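Local coordinates for protein probable oxidoreductase (Mycobacterium abscessus, PDB 4EYE) that probably catalyses an oxidation-reduction reaction, as in the quinone oxidoreductase branch of the zinc-binding dehydrogenase family, at residues Y151-Q156 with R288-Y293. Residues are numbered along the deposited sequence; the frame is centred on the assembly and turned at random.
Sequences YARRGQ and RTHADY
Y293 reaches across to the C-terminal part of helix 143-154 and meets it with its phenol end. Y293 OH lies 3.4 Å from R153 CB and 3.7 Å from A152 CB. Y293 CZ adds a looser touch, 3.9 Å from R153 CB. This is the tight part of the contact. Y293 is buried, and its side chain also rests on W283. CG of Y293 stands anti to the backbone N (chi1 -172°), which extends the ring toward the helix.

The other side is loose. The R153 chain bends at chi2 (80°) and crosses the Y293 side chain obliquely on its way toward H290. R153 NH1 comes 4.1 Å from Y293 CD1. The guanidinium and ring planes are 68° apart. With R153 CZ 5.5 Å from the centroid of the Y293 ring, the cation-pi pairing is long and at most weakly attractive. Further out, R153 NH2 lies 4.2 Å from H290 CD2. R153 is exposed here, and no hydrogen bond joins the two segments. H290 is held from its own side: ND1 bonds to F286 O, and its ring stacks on F286, which R153 also touches. A type I turn from H290 to Y293 links helices 283-289 and 293-306. The contact thus joins this turn to helix 143-154, whose Y151 packs inward on helix 171-182 and on strands 162-165 and 228-233 of the six-stranded parallel Rossmann-fold sheet.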
loop_
_atom_site.group_PDB
_atom_site.type_symbol
_atom_site.label_atom_id
_atom_site.label_comp_id
_atom_site.label_asym_id
_atom_site.label_seq_id
_atom_site.Cartn_x
_atom_site.Cartn_y
_atom_site.Cartn_z
ATOM N N TYR A 151 2.130 -10.153 -7.615
ATOM C CA TYR A 151 1.574 -11.489 -7.857
ATOM C C TYR A 151 1.359 -11.837 -9.329
ATOM O O TYR A 151 1.806 -12.907 -9.827
ATOM C CB TYR A 151 0.249 -11.617 -7.127
ATOM C CG TYR A 151 0.352 -11.799 -5.633
ATOM C CD1 TYR A 151 1.389 -12.491 -5.054
ATOM C CD2 TYR A 151 -0.652 -11.306 -4.796
ATOM C CE1 TYR A 151 1.434 -12.701 -3.676
ATOM C CE2 TYR A 151 -0.593 -11.478 -3.437
ATOM C CZ TYR A 151 0.418 -12.170 -2.866
ATOM O OH TYR A 151 0.388 -12.371 -1.480
ATOM N N ALA A 152 0.733 -10.938 -10.060
ATOM C CA ALA A 152 0.326 -11.246 -11.427
ATOM C C ALA A 152 1.488 -11.158 -12.389
ATOM O O ALA A 152 1.620 -12.017 -13.251
ATOM C CB ALA A 152 -0.777 -10.320 -11.854
ATOM N N ARG A 153 2.329 -10.136 -12.271
ATOM C CA ARG A 153 3.366 -9.903 -13.246
ATOM C C ARG A 153 4.715 -10.475 -12.833
ATOM O O ARG A 153 5.379 -11.145 -13.616
ATOM C CB ARG A 153 3.502 -8.413 -13.536
ATOM C CG ARG A 153 4.574 -8.064 -14.557
ATOM C CD ARG A 153 4.113 -8.284 -15.993
ATOM N NE ARG A 153 5.052 -7.644 -16.922
ATOM C CZ ARG A 153 4.720 -7.085 -18.071
ATOM N NH1 ARG A 153 3.444 -7.018 -18.465
ATOM N NH2 ARG A 153 5.651 -6.550 -18.822
ATOM N N ARG A 154 5.124 -10.232 -11.597
ATOM C CA ARG A 154 6.477 -10.584 -11.190
ATOM C C ARG A 154 6.603 -12.022 -10.749
ATOM O O ARG A 154 7.481 -12.755 -11.230
ATOM C CB ARG A 154 6.957 -9.665 -10.079
ATOM C CG ARG A 154 7.117 -8.222 -10.505
ATOM C CD ARG A 154 8.175 -7.999 -11.587
ATOM N NE ARG A 154 9.488 -8.314 -11.098
ATOM C CZ ARG A 154 10.334 -9.193 -11.639
ATOM N NH1 ARG A 154 10.065 -9.802 -12.774
ATOM N NH2 ARG A 154 11.497 -9.422 -11.024
ATOM N N GLY A 155 5.732 -12.432 -9.828
ATOM C CA GLY A 155 5.839 -13.756 -9.221
ATOM C C GLY A 155 4.994 -14.841 -9.883
ATOM O O GLY A 155 5.186 -16.032 -9.592
ATOM N N GLN A 156 4.111 -14.441 -10.800
ATOM C CA GLN A 156 3.190 -15.343 -11.456
ATOM C C GLN A 156 2.513 -16.356 -10.492
ATOM O O GLN A 156 2.578 -17.582 -10.705
ATOM C CB GLN A 156 3.870 -16.057 -12.626
ATOM C CG GLN A 156 4.321 -15.095 -13.728
ATOM C CD GLN A 156 5.027 -15.796 -14.876
ATOM O OE1 GLN A 156 4.384 -16.385 -15.746
ATOM N NE2 GLN A 156 6.366 -15.720 -14.899
ATOM N N ARG A 288 6.622 3.619 -14.336
ATOM C CA ARG A 288 7.285 4.658 -15.103
ATOM C C ARG A 288 7.506 4.266 -16.569
ATOM O O ARG A 288 7.403 5.105 -17.457
ATOM C CB ARG A 288 8.658 5.065 -14.462
ATOM N N THR A 289 7.823 3.009 -16.833
ATOM C CA THR A 289 8.074 2.584 -18.203
ATOM C C THR A 289 6.940 1.756 -18.798
ATOM O O THR A 289 7.019 1.357 -19.933
ATOM C CB THR A 289 9.416 1.805 -18.321
ATOM O OG1 THR A 289 9.494 0.808 -17.300
ATOM C CG2 THR A 289 10.627 2.789 -18.182
ATOM N N HIS A 290 5.881 1.507 -18.034
ATOM C CA HIS A 290 4.788 0.630 -18.489
ATOM C C HIS A 290 3.494 1.183 -17.991
ATOM O O HIS A 290 2.726 0.472 -17.332
ATOM C CB HIS A 290 4.906 -0.757 -17.881
ATOM C CG HIS A 290 6.180 -1.472 -18.215
ATOM N ND1 HIS A 290 7.322 -1.291 -17.512
ATOM C CD2 HIS A 290 6.453 -2.436 -19.173
ATOM C CE1 HIS A 290 8.284 -2.082 -18.018
ATOM N NE2 HIS A 290 7.748 -2.779 -19.043
ATOM N N ALA A 291 3.228 2.444 -18.291
ATOM C CA ALA A 291 2.099 3.124 -17.677
ATOM C C ALA A 291 0.756 2.402 -17.966
ATOM O O ALA A 291 -0.112 2.374 -17.106
ATOM C CB ALA A 291 2.051 4.607 -18.072
ATOM N N ASP A 292 0.613 1.779 -19.127
ATOM C CA ASP A 292 -0.616 1.068 -19.473
ATOM C C ASP A 292 -0.892 -0.190 -18.650
ATOM O O ASP A 292 -2.017 -0.632 -18.609
ATOM C CB ASP A 292 -0.644 0.700 -20.948
ATOM C CG ASP A 292 -0.617 1.923 -21.843
ATOM O OD1 ASP A 292 -0.748 3.049 -21.326
ATOM O OD2 ASP A 292 -0.476 1.759 -23.059
ATOM N N TYR A 293 0.113 -0.725 -17.955
ATOM C CA TYR A 293 -0.135 -1.866 -17.077
ATOM C C TYR A 293 -1.120 -1.474 -15.976
ATOM O O TYR A 293 -1.893 -2.317 -15.487
ATOM C CB TYR A 293 1.139 -2.462 -16.526
ATOM C CG TYR A 293 0.897 -3.755 -15.769
ATOM C CD1 TYR A 293 0.508 -4.924 -16.435
ATOM C CD2 TYR A 293 1.059 -3.813 -14.402
ATOM C CE1 TYR A 293 0.306 -6.103 -15.731
ATOM C CE2 TYR A 293 0.854 -4.982 -13.694
ATOM C CZ TYR A 293 0.488 -6.132 -14.370
ATOM O OH TYR A 293 0.258 -7.299 -13.650
#